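Local coordinates for protein aspartate aminotransferase (Rhodobacter sphaeroides, PDB 3NRA) that probably catalyses the pyridoxal-phosphate-dependent transfer of the amino group of L-aspartate to 2-oxoglutarate, giving oxaloacetate and L-glutamate, at residues B[128-139]-B[180-191]. Numbering follows the deposited sequence.
Sequences KVAIVQPDYFAN and ARVFLFSNPNNP
The Y136 ring meets N190 at its edge, with CD1 3.5 Å from ND2 and ring and amide planes 66° apart. One face carries F137 CD1. N190 ND2 also hydrogen-bonds O3 of the cofactor-bearing modified lysine at position 253, and its OD1 accepts from R381 NH1. With CG anti to its own N (chi1 174°), F183 turns its ring edge to the other strand: CD1 lies 3.3 Å from A130 O, and CE1 touches V132 CG2. On the opposite side of the sheet, L184 lies beside I131, and its CD2 comes 3.4 Å from N139 CG.

Strands 128-133 and 182-186 are parallel neighbours in the central seven-stranded sheet of the aminotransferase large domain. A130 joins them, N to V182 O at 2.9 Å and O from L184 N at 3.2 Å. Further on the strands part, and one water links V132 N, L184 O, D135 OD2 and N139 ND2.

D135, in the loop after strand 128-133, holds the end of strand 182-186. Its OD1 accepts S186 OG at 2.6 Å on the syn side and Y136 N on the anti side, both somewhat out of the carboxylate plane. OD2 takes S186 N through its syn lone pair at 3.3 Å. A second water joins OD2 to S186 O and N189 ND2. An alanine here would probably leave S186 N and OG without their acceptor. N189 ND2 donates to P134 O at 3.0 Å, and its OD1 accepts from A192 N.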
loop_
_atom_site.group_PDB
_atom_site.type_symbol
_atom_site.label_atom_id
_atom_site.label_comp_id
_atom_site.label_asym_id
_atom_site.label_seq_id
_atom_site.Cartn_x
_atom_site.Cartn_y
_atom_site.Cartn_z
ATOM N N LYS B 128 21.543 2.100 -13.343
ATOM C CA LYS B 128 21.783 3.471 -12.932
ATOM C C LYS B 128 20.501 4.339 -13.000
ATOM O O LYS B 128 19.758 4.291 -13.970
ATOM C CB LYS B 128 22.895 4.077 -13.757
ATOM C CG LYS B 128 24.252 3.546 -13.340
ATOM C CD LYS B 128 25.315 3.822 -14.357
ATOM C CE LYS B 128 26.645 3.253 -13.899
ATOM N NZ LYS B 128 27.514 2.944 -15.020
ATOM N N VAL B 129 20.243 5.081 -11.941
ATOM C CA VAL B 129 19.083 5.945 -11.852
ATOM C C VAL B 129 19.524 7.331 -11.463
ATOM O O VAL B 129 20.213 7.480 -10.464
ATOM C CB VAL B 129 18.079 5.426 -10.787
ATOM C CG1 VAL B 129 16.807 6.277 -10.805
ATOM C CG2 VAL B 129 17.768 3.934 -11.016
ATOM N N ALA B 130 19.170 8.339 -12.276
ATOM C CA ALA B 130 19.453 9.753 -11.970
ATOM C C ALA B 130 18.467 10.256 -10.918
ATOM O O ALA B 130 17.245 10.150 -11.105
ATOM C CB ALA B 130 19.359 10.621 -13.235
ATOM N N ILE B 131 19.001 10.773 -9.817
ATOM C CA ILE B 131 18.188 11.282 -8.690
ATOM C C ILE B 131 18.711 12.663 -8.359
ATOM O O ILE B 131 19.936 12.876 -8.322
ATOM C CB ILE B 131 18.316 10.365 -7.444
ATOM C CG1 ILE B 131 17.719 8.966 -7.739
ATOM C CG2 ILE B 131 17.683 11.010 -6.166
ATOM C CD1 ILE B 131 16.259 8.973 -8.011
ATOM N N VAL B 132 17.795 13.610 -8.171
ATOM C CA VAL B 132 18.151 14.979 -7.825
ATOM C C VAL B 132 18.507 15.083 -6.326
ATOM O O VAL B 132 17.935 14.385 -5.502
ATOM C CB VAL B 132 16.978 15.945 -8.137
ATOM C CG1 VAL B 132 17.351 17.426 -7.767
ATOM C CG2 VAL B 132 16.568 15.835 -9.630
ATOM N N GLN B 133 19.472 15.938 -6.010
ATOM C CA GLN B 133 19.840 16.276 -4.639
ATOM C C GLN B 133 19.784 17.805 -4.471
ATOM O O GLN B 133 20.439 18.523 -5.207
ATOM C CB GLN B 133 21.265 15.775 -4.342
ATOM C CG GLN B 133 21.420 14.276 -4.436
ATOM C CD GLN B 133 22.755 13.803 -3.947
ATOM O OE1 GLN B 133 23.775 14.392 -4.256
ATOM N NE2 GLN B 133 22.758 12.720 -3.186
ATOM N N PRO B 134 18.956 18.311 -3.553
ATOM C CA PRO B 134 18.000 17.647 -2.696
ATOM C C PRO B 134 16.728 17.243 -3.420
ATOM O O PRO B 134 16.315 17.912 -4.395
ATOM C CB PRO B 134 17.702 18.707 -1.660
ATOM C CG PRO B 134 17.849 19.975 -2.420
ATOM C CD PRO B 134 19.027 19.751 -3.245
ATOM N N ASP B 135 16.099 16.152 -2.954
ATOM C CA ASP B 135 14.782 15.784 -3.421
ATOM C C ASP B 135 14.080 14.860 -2.380
ATOM O O ASP B 135 14.577 14.634 -1.266
ATOM C CB ASP B 135 14.889 15.105 -4.812
ATOM C CG ASP B 135 13.661 15.359 -5.712
ATOM O OD1 ASP B 135 12.539 15.424 -5.182
ATOM O OD2 ASP B 135 13.815 15.415 -6.959
ATOM N N TYR B 136 12.912 14.382 -2.744
ATOM C CA TYR B 136 12.003 13.710 -1.835
ATOM C C TYR B 136 12.694 12.537 -1.117
ATOM O O TYR B 136 13.500 11.807 -1.723
ATOM C CB TYR B 136 10.799 13.221 -2.657
ATOM C CG TYR B 136 9.727 12.532 -1.892
ATOM C CD1 TYR B 136 8.894 13.243 -1.022
ATOM C CD2 TYR B 136 9.443 11.188 -2.110
ATOM C CE1 TYR B 136 7.866 12.619 -0.340
ATOM C CE2 TYR B 136 8.429 10.566 -1.437
ATOM C CZ TYR B 136 7.625 11.306 -0.553
ATOM O OH TYR B 136 6.599 10.698 0.128
ATOM N N PHE B 137 12.382 12.380 0.175
ATOM C CA PHE B 137 13.082 11.417 1.080
ATOM C C PHE B 137 13.086 9.986 0.540
ATOM O O PHE B 137 14.073 9.255 0.688
ATOM C CB PHE B 137 12.484 11.462 2.530
ATOM C CG PHE B 137 11.351 10.471 2.764
ATOM C CD1 PHE B 137 10.066 10.744 2.330
ATOM C CD2 PHE B 137 11.599 9.226 3.369
ATOM C CE1 PHE B 137 9.033 9.782 2.460
ATOM C CE2 PHE B 137 10.574 8.290 3.524
ATOM C CZ PHE B 137 9.288 8.577 3.065
ATOM N N ALA B 138 12.003 9.598 -0.127
ATOM C CA ALA B 138 11.853 8.204 -0.600
ATOM C C ALA B 138 12.705 7.869 -1.855
ATOM O O ALA B 138 12.951 6.718 -2.123
ATOM C CB ALA B 138 10.358 7.873 -0.852
ATOM N N ASN B 139 13.139 8.884 -2.599
ATOM C CA ASN B 139 13.703 8.672 -3.945
ATOM C C ASN B 139 14.990 7.835 -3.929
ATOM O O ASN B 139 15.053 6.783 -4.553
ATOM C CB ASN B 139 13.928 10.027 -4.667
ATOM C CG ASN B 139 12.609 10.724 -5.042
ATOM O OD1 ASN B 139 11.547 10.267 -4.673
ATOM N ND2 ASN B 139 12.694 11.838 -5.801
ATOM N N ALA B 180 22.543 5.632 -17.130
ATOM C CA ALA B 180 21.248 5.826 -16.466
ATOM C C ALA B 180 20.130 5.842 -17.514
ATOM O O ALA B 180 20.192 6.597 -18.487
ATOM C CB ALA B 180 21.249 7.096 -15.667
ATOM N N ARG B 181 19.143 4.970 -17.345
ATOM C CA ARG B 181 17.963 4.955 -18.235
ATOM C C ARG B 181 16.682 5.235 -17.505
ATOM O O ARG B 181 15.574 5.153 -18.113
ATOM C CB ARG B 181 17.887 3.613 -18.980
ATOM C CG ARG B 181 19.074 3.370 -19.942
ATOM C CD ARG B 181 19.001 4.321 -21.174
ATOM N NE ARG B 181 20.152 4.197 -22.056
ATOM C CZ ARG B 181 21.282 4.930 -21.998
ATOM N NH1 ARG B 181 21.486 5.866 -21.053
ATOM N NH2 ARG B 181 22.253 4.692 -22.895
ATOM N N VAL B 182 16.798 5.651 -16.235
ATOM C CA VAL B 182 15.699 6.250 -15.510
ATOM C C VAL B 182 16.121 7.570 -14.830
ATOM O O VAL B 182 17.237 7.673 -14.289
ATOM C CB VAL B 182 15.156 5.291 -14.446
ATOM C CG1 VAL B 182 13.935 5.927 -13.688
ATOM C CG2 VAL B 182 14.784 3.951 -15.076
ATOM N N PHE B 183 15.206 8.560 -14.834
ATOM C CA PHE B 183 15.337 9.798 -14.064
ATOM C C PHE B 183 14.028 10.061 -13.300
ATOM O O PHE B 183 12.973 10.068 -13.889
ATOM C CB PHE B 183 15.622 10.953 -15.027
ATOM C CG PHE B 183 15.643 12.332 -14.372
ATOM C CD1 PHE B 183 16.406 12.575 -13.234
ATOM C CD2 PHE B 183 14.986 13.407 -14.970
ATOM C CE1 PHE B 183 16.473 13.832 -12.682
ATOM C CE2 PHE B 183 15.017 14.670 -14.381
ATOM C CZ PHE B 183 15.774 14.874 -13.237
ATOM N N LEU B 184 14.139 10.269 -11.979
ATOM C CA LEU B 184 13.010 10.490 -11.077
ATOM C C LEU B 184 13.226 11.836 -10.428
ATOM O O LEU B 184 14.340 12.108 -9.937
ATOM C CB LEU B 184 12.985 9.404 -10.000
ATOM C CG LEU B 184 12.136 9.663 -8.760
ATOM C CD1 LEU B 184 10.618 9.817 -9.108
ATOM C CD2 LEU B 184 12.382 8.573 -7.716
ATOM N N PHE B 185 12.198 12.696 -10.460
ATOM C CA PHE B 185 12.259 14.009 -9.823
ATOM C C PHE B 185 10.888 14.523 -9.415
ATOM O O PHE B 185 9.860 14.156 -10.032
ATOM C CB PHE B 185 12.989 15.031 -10.734
ATOM C CG PHE B 185 12.160 15.566 -11.873
ATOM C CD1 PHE B 185 11.803 14.758 -12.929
ATOM C CD2 PHE B 185 11.819 16.921 -11.925
ATOM C CE1 PHE B 185 11.058 15.261 -14.011
ATOM C CE2 PHE B 185 11.069 17.433 -12.986
ATOM C CZ PHE B 185 10.689 16.598 -14.033
ATOM N N SER B 186 10.864 15.352 -8.357
ATOM C CA SER B 186 9.662 16.064 -7.969
ATOM C C SER B 186 9.657 17.496 -8.529
ATOM O O SER B 186 10.690 18.165 -8.571
ATOM C CB SER B 186 9.480 16.081 -6.425
ATOM O OG SER B 186 10.475 16.857 -5.810
ATOM N N ASN B 187 8.478 17.922 -8.976
ATOM C CA ASN B 187 8.232 19.242 -9.525
ATOM C C ASN B 187 6.802 19.663 -9.152
ATOM O O ASN B 187 5.870 19.104 -9.678
ATOM C CB ASN B 187 8.359 19.228 -11.045
ATOM C CG ASN B 187 8.253 20.601 -11.638
ATOM O OD1 ASN B 187 8.487 21.591 -10.955
ATOM N ND2 ASN B 187 7.882 20.678 -12.906
ATOM N N PRO B 188 6.637 20.634 -8.211
ATOM C CA PRO B 188 7.655 21.361 -7.496
ATOM C C PRO B 188 8.535 20.461 -6.625
ATOM O O PRO B 188 8.069 19.411 -6.103
ATOM C CB PRO B 188 6.851 22.305 -6.617
ATOM C CG PRO B 188 5.613 21.584 -6.340
ATOM C CD PRO B 188 5.300 20.971 -7.689
ATOM N N ASN B 189 9.809 20.857 -6.501
ATOM C CA ASN B 189 10.760 20.182 -5.649
ATOM C C ASN B 189 10.288 20.118 -4.201
ATOM O O ASN B 189 9.803 21.125 -3.643
ATOM C CB ASN B 189 12.109 20.878 -5.732
ATOM C CG ASN B 189 13.161 20.205 -4.886
ATOM O OD1 ASN B 189 13.472 20.670 -3.776
ATOM N ND2 ASN B 189 13.743 19.129 -5.408
ATOM N N ASN B 190 10.289 18.914 -3.661
ATOM C CA ASN B 190 10.220 18.680 -2.232
ATOM C C ASN B 190 11.656 18.309 -1.883
ATOM O O ASN B 190 12.144 17.292 -2.347
ATOM C CB ASN B 190 9.233 17.514 -1.947
ATOM C CG ASN B 190 9.063 17.198 -0.450
ATOM O OD1 ASN B 190 9.910 17.547 0.394
ATOM N ND2 ASN B 190 7.975 16.476 -0.126
ATOM N N PRO B 191 12.352 19.135 -1.088
ATOM C CA PRO B 191 11.901 20.038 -0.051
ATOM C C PRO B 191 11.871 21.554 -0.359
ATOM O O PRO B 191 11.389 22.319 0.484
ATOM C CB PRO B 191 12.956 19.811 1.019
ATOM C CG PRO B 191 14.222 19.684 0.209
ATOM C CD PRO B 191 13.825 18.916 -0.991
HETATM O O HOH W 1 18.752 2.730 -15.735
HETATM O O HOH W 2 14.906 12.979 -7.429
HETATM O O HOH W 3 13.304 17.810 -8.084
#